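Side-chain contacts in Sodium/calcium exchanger membrane region domain-containing protein (Archaeoglobus fulgidus, PDB 4KPP), which probably exchanges protons for calcium ions across the cell membrane, as a helical transporter of the sodium/calcium exchanger family: residues V317-A322 with A365-L370; F121-T126 with F269-S274; G230-A235 with L244-I249. All coordinates share one frame; numbering follows the deposited sequence.

Contact 1 of 3, residues V317-A322 with A365-L370; sequences VLLTAA and AIYIIL
The side chain of Tyr367 lies along the C-terminal end of residues 317-322, its CB packed on Ala322 and its ring reaching on to Leu319. This is helix-helix packing within the membrane domain of a cation/calcium exchanger: helices 311-331 and 357-377 run nearly parallel here, their local axes 9.0 Å apart and inclined at 28°. The backbones come close where small Ala322 meets Tyr367, with CA atoms 5.5 Å apart. Ala322 CB touches Tyr367 CB at 3.7 Å, and the carbonyl oxygen of Ala322 lies 3.3 Å from the same Tyr367 CB, so the aromatic residue rests as much on peptide as on methyl. The first torsion of Tyr367 (chi1 -83°) sets the ring beside its own backbone N and anti to its carbonyl carbon, and from there the CD2-CE2 side of the ring is carried towards helix 311-331. Next to Tyr367 on the same helix, Ile368 brings its CG1 to 4.0 Å from Ala322 CB, so that the alanine methyl is shared by two neighbouring residues of helix 357-377. Leu347 of helix 338-353 also packs on Tyr367, and Gln351 of that helix on Leu319, so helix 338-353 packs against both sides of the contact. One turn before Ala322, Leu319 directs a single methyl at the tyrosine: CD2 comes in the plane of the ring, at its edge, and stops 3.6 Å from Tyr367 CE2.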
ATOM      1  N   VAL A 317      -7.171   1.842 -14.504  1.00 26.49           N
ATOM      2  CA  VAL A 317      -7.019   3.069 -13.729  1.00 25.00           C
ATOM      3  C   VAL A 317      -8.383   3.677 -13.428  1.00 26.66           C
ATOM      4  O   VAL A 317      -8.643   4.110 -12.305  1.00 25.56           O
ATOM      5  CB  VAL A 317      -6.131   4.095 -14.465  1.00 25.01           C
ATOM      6  CG1 VAL A 317      -6.196   5.461 -13.793  1.00 23.30           C
ATOM      7  CG2 VAL A 317      -4.698   3.596 -14.535  1.00 24.38           C
ATOM      8  N   LEU A 318      -9.252   3.693 -14.436  1.00 29.02           N
ATOM      9  CA  LEU A 318     -10.618   4.186 -14.285  1.00 25.80           C
ATOM     10  C   LEU A 318     -11.372   3.378 -13.228  1.00 23.23           C
ATOM     11  O   LEU A 318     -12.054   3.940 -12.369  1.00 22.65           O
ATOM     12  CB  LEU A 318     -11.352   4.127 -15.628  1.00 31.81           C
ATOM     13  CG  LEU A 318     -12.863   4.367 -15.634  1.00 35.98           C
ATOM     14  CD1 LEU A 318     -13.196   5.746 -15.085  1.00 37.14           C
ATOM     15  CD2 LEU A 318     -13.425   4.190 -17.038  1.00 35.16           C
ATOM     16  N   LEU A 319     -11.229   2.057 -13.295  1.00 22.89           N
ATOM     17  CA  LEU A 319     -11.865   1.153 -12.342  1.00 24.39           C
ATOM     18  C   LEU A 319     -11.341   1.439 -10.941  1.00 24.12           C
ATOM     19  O   LEU A 319     -12.106   1.470  -9.976  1.00 25.25           O
ATOM     20  CB  LEU A 319     -11.565  -0.302 -12.717  1.00 31.03           C
ATOM     21  CG  LEU A 319     -12.584  -1.418 -12.451  1.00 33.42           C
ATOM     22  CD1 LEU A 319     -11.942  -2.774 -12.706  1.00 32.02           C
ATOM     23  CD2 LEU A 319     -13.173  -1.365 -11.050  1.00 33.95           C
ATOM     24  N   THR A 320     -10.030   1.645 -10.840  1.00 23.96           N
ATOM     25  CA  THR A 320      -9.386   1.899  -9.555  1.00 19.70           C
ATOM     26  C   THR A 320      -9.824   3.238  -8.984  1.00 21.39           C
ATOM     27  O   THR A 320     -10.068   3.362  -7.786  1.00 26.23           O
ATOM     28  CB  THR A 320      -7.852   1.884  -9.683  1.00 20.23           C
ATOM     29  OG1 THR A 320      -7.439   0.692 -10.363  1.00 24.86           O
ATOM     30  CG2 THR A 320      -7.206   1.928  -8.310  1.00 18.37           C
ATOM     31  N   ALA A 321      -9.923   4.241  -9.852  1.00 20.51           N
ATOM     32  CA  ALA A 321     -10.385   5.561  -9.447  1.00 16.72           C
ATOM     33  C   ALA A 321     -11.840   5.489  -8.993  1.00 19.27           C
ATOM     34  O   ALA A 321     -12.232   6.139  -8.022  1.00 16.63           O
ATOM     35  CB  ALA A 321     -10.235   6.542 -10.588  1.00 20.82           C
ATOM     36  N   ALA A 322     -12.631   4.689  -9.702  1.00 19.69           N
ATOM     37  CA  ALA A 322     -14.038   4.500  -9.375  1.00 22.79           C
ATOM     38  C   ALA A 322     -14.200   3.855  -8.005  1.00 21.31           C
ATOM     39  O   ALA A 322     -15.006   4.309  -7.191  1.00 22.59           O
ATOM     40  CB  ALA A 322     -14.730   3.666 -10.446  1.00 27.90           C
ATOM     41  N   ALA A 365     -19.095   1.930 -13.392  1.00 27.68           N
ATOM     42  CA  ALA A 365     -20.349   2.677 -13.339  1.00 29.58           C
ATOM     43  C   ALA A 365     -21.043   2.516 -11.990  1.00 34.05           C
ATOM     44  O   ALA A 365     -21.552   3.484 -11.426  1.00 38.74           O
ATOM     45  CB  ALA A 365     -21.276   2.243 -14.468  1.00 29.63           C
ATOM     46  N   ILE A 366     -21.054   1.292 -11.472  1.00 33.69           N
ATOM     47  CA  ILE A 366     -21.701   1.009 -10.194  1.00 33.27           C
ATOM     48  C   ILE A 366     -21.018   1.731  -9.029  1.00 34.07           C
ATOM     49  O   ILE A 366     -21.688   2.335  -8.191  1.00 34.47           O
ATOM     50  CB  ILE A 366     -21.785  -0.513  -9.927  1.00 31.44           C
ATOM     51  CG1 ILE A 366     -22.687  -1.178 -10.971  1.00 35.05           C
ATOM     52  CG2 ILE A 366     -22.312  -0.789  -8.529  1.00 27.16           C
ATOM     53  CD1 ILE A 366     -22.921  -2.655 -10.744  1.00 36.14           C
ATOM     54  N   TYR A 367     -19.689   1.675  -8.989  1.00 31.94           N
ATOM     55  CA  TYR A 367     -18.912   2.402  -7.989  1.00 30.76           C
ATOM     56  C   TYR A 367     -19.291   3.876  -7.974  1.00 30.94           C
ATOM     57  O   TYR A 367     -19.596   4.441  -6.926  1.00 31.72           O
ATOM     58  CB  TYR A 367     -17.419   2.287  -8.290  1.00 31.02           C
ATOM     59  CG  TYR A 367     -16.753   1.027  -7.787  1.00 31.15           C
ATOM     60  CD1 TYR A 367     -17.082   0.482  -6.552  1.00 32.35           C
ATOM     61  CD2 TYR A 367     -15.782   0.392  -8.545  1.00 31.91           C
ATOM     62  CE1 TYR A 367     -16.462  -0.667  -6.091  1.00 32.91           C
ATOM     63  CE2 TYR A 367     -15.159  -0.751  -8.096  1.00 35.03           C
ATOM     64  CZ  TYR A 367     -15.501  -1.279  -6.870  1.00 35.28           C
ATOM     65  OH  TYR A 367     -14.873  -2.421  -6.433  1.00 34.99           O
ATOM     66  N   ILE A 368     -19.269   4.489  -9.153  1.00 30.19           N
ATOM     67  CA  ILE A 368     -19.550   5.910  -9.294  1.00 32.70           C
ATOM     68  C   ILE A 368     -20.993   6.242  -8.935  1.00 34.63           C
ATOM     69  O   ILE A 368     -21.253   7.184  -8.186  1.00 33.46           O
ATOM     70  CB  ILE A 368     -19.250   6.397 -10.724  1.00 36.50           C
ATOM     71  CG1 ILE A 368     -17.759   6.238 -11.036  1.00 37.59           C
ATOM     72  CG2 ILE A 368     -19.679   7.846 -10.898  1.00 36.98           C
ATOM     73  CD1 ILE A 368     -17.388   6.605 -12.463  1.00 38.76           C
ATOM     74  N   ILE A 369     -21.929   5.464  -9.469  1.00 33.78           N
ATOM     75  CA  ILE A 369     -23.345   5.729  -9.243  1.00 32.12           C
ATOM     76  C   ILE A 369     -23.736   5.495  -7.781  1.00 32.98           C
ATOM     77  O   ILE A 369     -24.561   6.221  -7.238  1.00 33.15           O
ATOM     78  CB  ILE A 369     -24.237   4.927 -10.220  1.00 32.54           C
ATOM     79  CG1 ILE A 369     -24.020   5.431 -11.649  1.00 31.38           C
ATOM     80  CG2 ILE A 369     -25.705   5.048  -9.849  1.00 32.68           C
ATOM     81  CD1 ILE A 369     -24.788   4.665 -12.696  1.00 33.15           C
ATOM     82  N   LEU A 370     -23.124   4.500  -7.140  1.00 36.50           N
ATOM     83  CA  LEU A 370     -23.319   4.283  -5.704  1.00 38.75           C
ATOM     84  C   LEU A 370     -22.768   5.443  -4.879  1.00 35.22           C
ATOM     85  O   LEU A 370     -23.306   5.776  -3.825  1.00 36.15           O
ATOM     86  CB  LEU A 370     -22.650   2.985  -5.245  1.00 40.97           C
ATOM     87  CG  LEU A 370     -23.362   1.660  -5.522  1.00 43.16           C
ATOM     88  CD1 LEU A 370     -22.504   0.500  -5.042  1.00 42.07           C
ATOM     89  CD2 LEU A 370     -24.721   1.632  -4.848  1.00 43.62           C
TER

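Contact 2 of 3, residues F121-T126 with F269-S274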
ATOM      1  N   PHE A 121     -14.171  -6.925   8.886  1.00 33.70           N
ATOM      2  CA  PHE A 121     -14.909  -8.138   9.252  1.00 43.43           C
ATOM      3  C   PHE A 121     -14.366  -8.803  10.513  1.00 43.28           C
ATOM      4  O   PHE A 121     -15.131  -9.257  11.364  1.00 43.69           O
ATOM      5  CB  PHE A 121     -14.912  -9.145   8.100  1.00 51.09           C
ATOM      6  CG  PHE A 121     -15.958  -8.873   7.060  1.00 59.57           C
ATOM      7  CD1 PHE A 121     -17.212  -8.406   7.424  1.00 62.16           C
ATOM      8  CD2 PHE A 121     -15.688  -9.080   5.716  1.00 62.44           C
ATOM      9  CE1 PHE A 121     -18.179  -8.152   6.467  1.00 62.89           C
ATOM     10  CE2 PHE A 121     -16.650  -8.827   4.754  1.00 63.15           C
ATOM     11  CZ  PHE A 121     -17.896  -8.363   5.129  1.00 62.49           C
ATOM     12  N   ILE A 122     -13.043  -8.865  10.626  1.00 40.60           N
ATOM     13  CA  ILE A 122     -12.406  -9.450  11.798  1.00 39.94           C
ATOM     14  C   ILE A 122     -12.686  -8.590  13.025  1.00 43.69           C
ATOM     15  O   ILE A 122     -12.933  -9.106  14.115  1.00 45.44           O
ATOM     16  CB  ILE A 122     -10.889  -9.609  11.591  1.00 38.42           C
ATOM     17  CG1 ILE A 122     -10.619 -10.594  10.451  1.00 37.82           C
ATOM     18  CG2 ILE A 122     -10.212 -10.074  12.874  1.00 39.17           C
ATOM     19  CD1 ILE A 122      -9.153 -10.838  10.189  1.00 37.40           C
ATOM     20  N   ALA A 123     -12.661  -7.274  12.829  1.00 44.15           N
ATOM     21  CA  ALA A 123     -12.980  -6.330  13.894  1.00 45.11           C
ATOM     22  C   ALA A 123     -14.421  -6.509  14.370  1.00 47.95           C
ATOM     23  O   ALA A 123     -14.716  -6.355  15.556  1.00 48.84           O
ATOM     24  CB  ALA A 123     -12.742  -4.902  13.430  1.00 41.32           C
ATOM     25  N   PHE A 124     -15.310  -6.836  13.439  1.00 48.44           N
ATOM     26  CA  PHE A 124     -16.708  -7.085  13.772  1.00 54.21           C
ATOM     27  C   PHE A 124     -16.858  -8.256  14.736  1.00 58.99           C
ATOM     28  O   PHE A 124     -17.585  -8.168  15.721  1.00 62.04           O
ATOM     29  CB  PHE A 124     -17.523  -7.342  12.505  1.00 52.69           C
ATOM     30  CG  PHE A 124     -17.681  -6.131  11.634  1.00 50.05           C
ATOM     31  CD1 PHE A 124     -17.679  -4.859  12.184  1.00 48.78           C
ATOM     32  CD2 PHE A 124     -17.828  -6.261  10.263  1.00 48.69           C
ATOM     33  CE1 PHE A 124     -17.826  -3.739  11.384  1.00 44.00           C
ATOM     34  CE2 PHE A 124     -17.973  -5.145   9.459  1.00 47.81           C
ATOM     35  CZ  PHE A 124     -17.972  -3.883  10.020  1.00 44.72           C
ATOM     36  N   ARG A 125     -16.162  -9.350  14.447  1.00 62.02           N
ATOM     37  CA  ARG A 125     -16.250 -10.549  15.271  1.00 67.27           C
ATOM     38  C   ARG A 125     -15.496 -10.376  16.584  1.00 70.42           C
ATOM     39  O   ARG A 125     -15.854 -10.976  17.598  1.00 74.81           O
ATOM     40  CB  ARG A 125     -15.713 -11.764  14.511  1.00 68.23           C
ATOM     41  N   THR A 126     -14.454  -9.552  16.560  1.00 69.43           N
ATOM     42  CA  THR A 126     -13.617  -9.345  17.736  1.00 69.50           C
ATOM     43  C   THR A 126     -14.311  -8.440  18.751  1.00 69.34           C
ATOM     44  O   THR A 126     -14.294  -8.711  19.953  1.00 71.24           O
ATOM     45  CB  THR A 126     -12.252  -8.743  17.355  1.00 66.39           C
ATOM     46  OG1 THR A 126     -11.793  -9.337  16.134  1.00 64.01           O
ATOM     47  CG2 THR A 126     -11.230  -8.996  18.457  1.00 69.34           C
ATOM     48  N   PHE A 269      -7.345  -5.042  20.353  1.00 50.75           N
ATOM     49  CA  PHE A 269      -8.359  -4.006  20.563  1.00 49.59           C
ATOM     50  C   PHE A 269      -7.903  -2.602  20.159  1.00 50.28           C
ATOM     51  O   PHE A 269      -8.228  -1.617  20.823  1.00 54.13           O
ATOM     52  CB  PHE A 269      -8.864  -4.024  22.010  1.00 47.49           C
ATOM     53  CG  PHE A 269      -9.463  -5.338  22.423  1.00 46.21           C
ATOM     54  CD1 PHE A 269     -10.818  -5.570  22.278  1.00 48.62           C
ATOM     55  CD2 PHE A 269      -8.669  -6.343  22.945  1.00 46.66           C
ATOM     56  CE1 PHE A 269     -11.372  -6.777  22.650  1.00 51.54           C
ATOM     57  CE2 PHE A 269      -9.216  -7.555  23.320  1.00 49.12           C
ATOM     58  CZ  PHE A 269     -10.570  -7.771  23.174  1.00 51.85           C
ATOM     59  N   ARG A 270      -7.156  -2.521  19.063  1.00 47.76           N
ATOM     60  CA  ARG A 270      -6.721  -1.242  18.519  1.00 48.93           C
ATOM     61  C   ARG A 270      -7.209  -1.110  17.079  1.00 44.95           C
ATOM     62  O   ARG A 270      -6.411  -1.069  16.142  1.00 42.04           O
ATOM     63  CB  ARG A 270      -5.198  -1.119  18.584  1.00 50.29           C
ATOM     64  N   VAL A 271      -8.528  -1.045  16.917  1.00 45.28           N
ATOM     65  CA  VAL A 271      -9.150  -1.011  15.595  1.00 47.26           C
ATOM     66  C   VAL A 271      -8.938   0.320  14.876  1.00 45.29           C
ATOM     67  O   VAL A 271      -8.693   0.348  13.672  1.00 43.24           O
ATOM     68  CB  VAL A 271     -10.660  -1.304  15.683  1.00 47.29           C
ATOM     69  CG1 VAL A 271     -11.266  -1.404  14.294  1.00 46.60           C
ATOM     70  CG2 VAL A 271     -10.902  -2.587  16.459  1.00 47.72           C
ATOM     71  N   SER A 272      -9.031   1.417  15.620  1.00 47.26           N
ATOM     72  CA  SER A 272      -8.885   2.757  15.052  1.00 46.93           C
ATOM     73  C   SER A 272      -7.519   2.981  14.414  1.00 41.96           C
ATOM     74  O   SER A 272      -7.425   3.369  13.250  1.00 41.61           O
ATOM     75  CB  SER A 272      -9.132   3.819  16.123  1.00 51.75           C
ATOM     76  OG  SER A 272     -10.460   3.744  16.606  1.00 59.05           O
ATOM     77  N   ALA A 273      -6.465   2.743  15.187  1.00 38.60           N
ATOM     78  CA  ALA A 273      -5.104   2.898  14.692  1.00 37.16           C
ATOM     79  C   ALA A 273      -4.831   1.950  13.526  1.00 38.49           C
ATOM     80  O   ALA A 273      -4.117   2.296  12.585  1.00 34.39           O
ATOM     81  CB  ALA A 273      -4.106   2.668  15.812  1.00 34.50           C
ATOM     82  N   SER A 274      -5.410   0.754  13.595  1.00 40.32           N
ATOM     83  CA  SER A 274      -5.254  -0.237  12.541  1.00 39.54           C
ATOM     84  C   SER A 274      -5.852   0.267  11.227  1.00 37.72           C
ATOM     85  O   SER A 274      -5.243   0.132  10.167  1.00 36.79           O
ATOM     86  CB  SER A 274      -5.906  -1.556  12.953  1.00 43.67           C
ATOM     87  OG  SER A 274      -5.659  -2.567  11.995  1.00 47.11           O
TER
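A Schellman motif closing helix 242-267 and the first turn of helix 271-285 form one side of this contact; the other is the C-terminal part of helix 96-127. Phe269, with positive phi (63°), is the C-prime residue of the motif, where Arg270 N bonds back to Phe265 O and Phe269 N to Val266 O. Arg270 then takes the N-cap position of the next helix, and Val271 follows with its side chain directed at Ala123. The tightest packing is methyl on methyl: Val271 CG1 meets Ala123 CB at 3.9 Å. Of the two valine branches it is the one anti to the backbone N (chi1 -174°) that makes this touch, while CG2 lies anti to the carbonyl carbon. The short alanine side chain allows the CA atoms of the pair to come within 6.8 Å. Nearer the helix end the contact is looser, the closest approach being 4.4 Å from Phe269 CE1 to the carbonyl oxygen of Thr126. The two segments meet through van der Waals contacts alone and bury a modest 129 Å². Around them, Val266 of helix 242-267 packs on both Ala123 and Thr126, Leu127 of helix 96-127 reaches Val271, and Val132 of strand 131-133 touches Ala123 and Val271, so strand 131-133 and the last turn of helix 242-267 pack against the same junction.

Contact 3 of 3, residues G230-A235 with L244-I249; sequences GLLETA and LAVQWI
Apolar contacts between Leu231, Leu232 and Ala235 on one helix and Ala245, Val246 and Ile249 on the other make up this interface. Leu231 projects between Ala245 and Ile249, its CD2 lying 3.7 Å from Ile249 CG2 and 4.1 Å from Ala245 CB. The Ile249 methyl is directed there by chi1 of -59°, which sets CG2 anti to the backbone N. Beside this pair, Leu232 CD2 meets Val246 CG2 at 3.7 Å, the two side chains crossing at a slant, while the methyls of Ala235 and Ala245 approach to 4.3 Å. Tyr99 of helix 96-127 packs on both Leu232 and Val246.

Between the two segments there is no polar bond; within helix 224-237, Gly230 O takes two bonds from Thr234, from N and from OG1 (2.9 Å), the donors lying on opposite faces of its carbonyl plane. Across the interface, residues 245-249 form a wider pi-type turn, in which Ile249 N has weak bonds to Leu244 O and Ala245 O. Helices 224-237 and 242-267 follow each other through a short loop and cross at 125° with local axes 9.6 Å apart, an obliquely packed pair of consecutive helices in the exchanger's membrane fold.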
ATOM      1  N   GLY A 230      10.641 -14.365 -11.310  1.00 25.66           N
ATOM      2  CA  GLY A 230      10.244 -15.700 -10.905  1.00 25.40           C
ATOM      3  C   GLY A 230       8.751 -15.891 -11.088  1.00 30.10           C
ATOM      4  O   GLY A 230       8.304 -16.917 -11.604  1.00 36.19           O
ATOM      5  N   LEU A 231       7.980 -14.895 -10.662  1.00 29.60           N
ATOM      6  CA  LEU A 231       6.531 -14.905 -10.843  1.00 29.55           C
ATOM      7  C   LEU A 231       6.163 -14.997 -12.316  1.00 28.59           C
ATOM      8  O   LEU A 231       5.363 -15.845 -12.707  1.00 30.28           O
ATOM      9  CB  LEU A 231       5.905 -13.647 -10.244  1.00 31.26           C
ATOM     10  CG  LEU A 231       5.066 -13.829  -8.980  1.00 33.64           C
ATOM     11  CD1 LEU A 231       4.465 -12.501  -8.552  1.00 28.21           C
ATOM     12  CD2 LEU A 231       3.978 -14.873  -9.193  1.00 33.58           C
ATOM     13  N   LEU A 232       6.750 -14.119 -13.124  1.00 25.79           N
ATOM     14  CA  LEU A 232       6.484 -14.092 -14.562  1.00 25.23           C
ATOM     15  C   LEU A 232       6.846 -15.409 -15.233  1.00 24.10           C
ATOM     16  O   LEU A 232       6.126 -15.879 -16.112  1.00 27.60           O
ATOM     17  CB  LEU A 232       7.235 -12.941 -15.239  1.00 26.95           C
ATOM     18  CG  LEU A 232       6.730 -11.521 -14.971  1.00 26.51           C
ATOM     19  CD1 LEU A 232       7.619 -10.495 -15.660  1.00 25.72           C
ATOM     20  CD2 LEU A 232       5.286 -11.376 -15.425  1.00 27.77           C
ATOM     21  N   GLU A 233       7.960 -15.999 -14.815  1.00 27.07           N
ATOM     22  CA  GLU A 233       8.401 -17.274 -15.365  1.00 35.20           C
ATOM     23  C   GLU A 233       7.443 -18.397 -14.985  1.00 31.36           C
ATOM     24  O   GLU A 233       7.031 -19.185 -15.835  1.00 31.58           O
ATOM     25  CB  GLU A 233       9.814 -17.604 -14.886  1.00 45.51           C
ATOM     26  CG  GLU A 233      10.870 -17.555 -15.976  1.00 54.29           C
ATOM     27  CD  GLU A 233      10.745 -18.695 -16.964  1.00 60.11           C
ATOM     28  OE1 GLU A 233       9.859 -18.637 -17.844  1.00 61.02           O
ATOM     29  OE2 GLU A 233      11.541 -19.651 -16.859  1.00 62.76           O
ATOM     30  N   THR A 234       7.092 -18.458 -13.704  1.00 26.38           N
ATOM     31  CA  THR A 234       6.165 -19.464 -13.198  1.00 28.24           C
ATOM     32  C   THR A 234       4.832 -19.427 -13.942  1.00 28.44           C
ATOM     33  O   THR A 234       4.294 -20.468 -14.319  1.00 26.47           O
ATOM     34  CB  THR A 234       5.921 -19.289 -11.678  1.00 27.07           C
ATOM     35  OG1 THR A 234       7.139 -19.536 -10.966  1.00 27.11           O
ATOM     36  CG2 THR A 234       4.860 -20.254 -11.184  1.00 28.57           C
ATOM     37  N   ALA A 235       4.313 -18.224 -14.163  1.00 29.05           N
ATOM     38  CA  ALA A 235       3.037 -18.053 -14.854  1.00 29.87           C
ATOM     39  C   ALA A 235       3.105 -18.502 -16.314  1.00 33.13           C
ATOM     40  O   ALA A 235       2.115 -18.978 -16.871  1.00 28.80           O
ATOM     41  CB  ALA A 235       2.567 -16.605 -14.759  1.00 26.88           C
ATOM     42  N   LEU A 244      -2.480 -11.659 -14.363  1.00 32.28           N
ATOM     43  CA  LEU A 244      -3.051 -12.095 -13.098  1.00 35.72           C
ATOM     44  C   LEU A 244      -1.975 -12.158 -12.014  1.00 34.44           C
ATOM     45  O   LEU A 244      -2.227 -11.828 -10.854  1.00 36.40           O
ATOM     46  CB  LEU A 244      -3.737 -13.450 -13.259  1.00 42.22           C
ATOM     47  CG  LEU A 244      -4.871 -13.518 -14.290  1.00 46.81           C
ATOM     48  CD1 LEU A 244      -5.437 -14.927 -14.374  1.00 47.33           C
ATOM     49  CD2 LEU A 244      -5.975 -12.509 -13.977  1.00 45.29           C
ATOM     50  N   ALA A 245      -0.774 -12.576 -12.400  1.00 29.32           N
ATOM     51  CA  ALA A 245       0.347 -12.654 -11.470  1.00 28.49           C
ATOM     52  C   ALA A 245       0.828 -11.256 -11.083  1.00 26.52           C
ATOM     53  O   ALA A 245       1.014 -10.957  -9.906  1.00 24.92           O
ATOM     54  CB  ALA A 245       1.487 -13.464 -12.081  1.00 25.48           C
ATOM     55  N   VAL A 246       1.020 -10.408 -12.087  1.00 27.15           N
ATOM     56  CA  VAL A 246       1.474  -9.035 -11.886  1.00 26.53           C
ATOM     57  C   VAL A 246       0.481  -8.212 -11.065  1.00 26.39           C
ATOM     58  O   VAL A 246       0.870  -7.438 -10.188  1.00 22.84           O
ATOM     59  CB  VAL A 246       1.720  -8.331 -13.243  1.00 26.63           C
ATOM     60  CG1 VAL A 246       1.915  -6.830 -13.055  1.00 29.81           C
ATOM     61  CG2 VAL A 246       2.916  -8.946 -13.948  1.00 20.59           C
ATOM     62  N   GLN A 247      -0.804  -8.403 -11.339  1.00 29.93           N
ATOM     63  CA  GLN A 247      -1.841  -7.575 -10.735  1.00 26.72           C
ATOM     64  C   GLN A 247      -2.337  -8.102  -9.393  1.00 28.67           C
ATOM     65  O   GLN A 247      -2.655  -7.320  -8.495  1.00 30.16           O
ATOM     66  CB  GLN A 247      -3.015  -7.424 -11.700  1.00 29.31           C
ATOM     67  CG  GLN A 247      -4.008  -6.352 -11.323  1.00 37.81           C
ATOM     68  CD  GLN A 247      -4.943  -6.003 -12.464  1.00 38.81           C
ATOM     69  OE1 GLN A 247      -5.307  -4.844 -12.646  1.00 42.49           O
ATOM     70  NE2 GLN A 247      -5.339  -7.007 -13.237  1.00 33.38           N
ATOM     71  N   TRP A 248      -2.406  -9.422  -9.247  1.00 26.11           N
ATOM     72  CA  TRP A 248      -3.034  -9.997  -8.059  1.00 26.92           C
ATOM     73  C   TRP A 248      -2.092 -10.756  -7.127  1.00 27.20           C
ATOM     74  O   TRP A 248      -2.186 -10.623  -5.906  1.00 30.17           O
ATOM     75  CB  TRP A 248      -4.229 -10.873  -8.448  1.00 27.68           C
ATOM     76  CG  TRP A 248      -5.221 -10.160  -9.317  1.00 28.52           C
ATOM     77  CD1 TRP A 248      -5.631 -10.531 -10.564  1.00 28.08           C
ATOM     78  CD2 TRP A 248      -5.916  -8.942  -9.013  1.00 24.73           C
ATOM     79  NE1 TRP A 248      -6.542  -9.630 -11.050  1.00 28.33           N
ATOM     80  CE2 TRP A 248      -6.735  -8.644 -10.118  1.00 25.35           C
ATOM     81  CE3 TRP A 248      -5.931  -8.080  -7.912  1.00 25.53           C
ATOM     82  CZ2 TRP A 248      -7.560  -7.519 -10.157  1.00 26.51           C
ATOM     83  CZ3 TRP A 248      -6.751  -6.962  -7.952  1.00 27.17           C
ATOM     84  CH2 TRP A 248      -7.554  -6.693  -9.066  1.00 26.14           C
ATOM     85  N   ILE A 249      -1.190 -11.549  -7.694  1.00 24.91           N
ATOM     86  CA  ILE A 249      -0.293 -12.351  -6.868  1.00 27.66           C
ATOM     87  C   ILE A 249       0.835 -11.518  -6.269  1.00 27.21           C
ATOM     88  O   ILE A 249       1.101 -11.601  -5.072  1.00 31.37           O
ATOM     89  CB  ILE A 249       0.285 -13.553  -7.637  1.00 31.75           C
ATOM     90  CG1 ILE A 249      -0.845 -14.454  -8.134  1.00 33.24           C
ATOM     91  CG2 ILE A 249       1.226 -14.351  -6.748  1.00 33.71           C
ATOM     92  CD1 ILE A 249      -0.362 -15.676  -8.885  1.00 38.58           C
TER

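The three contacts are separate, with centres 25 to 31 Å apart. Contacts 1 and 3 come nearest, about 6 Å between closest atoms; contacts 2 and 3 are about 16 Å apart. Two long helices tie them together: helix 242-267 starts at contact 3 and ends in the turn of contact 2, while helix 96-127 supplies one side of contact 2 and also packs against residues of contacts 1 and 3. Bound calcium lies about 14 Å from the Tyr367 side chain of contact 1 and about 13 Å from that of Val271 in contact 2. Neither contact supplies a ligand to the calcium site of Ile330, Asp333, Lys335 and Glu340, although helix 311-331 of contact 1 also carries Ile330; contact 3 lies away from it.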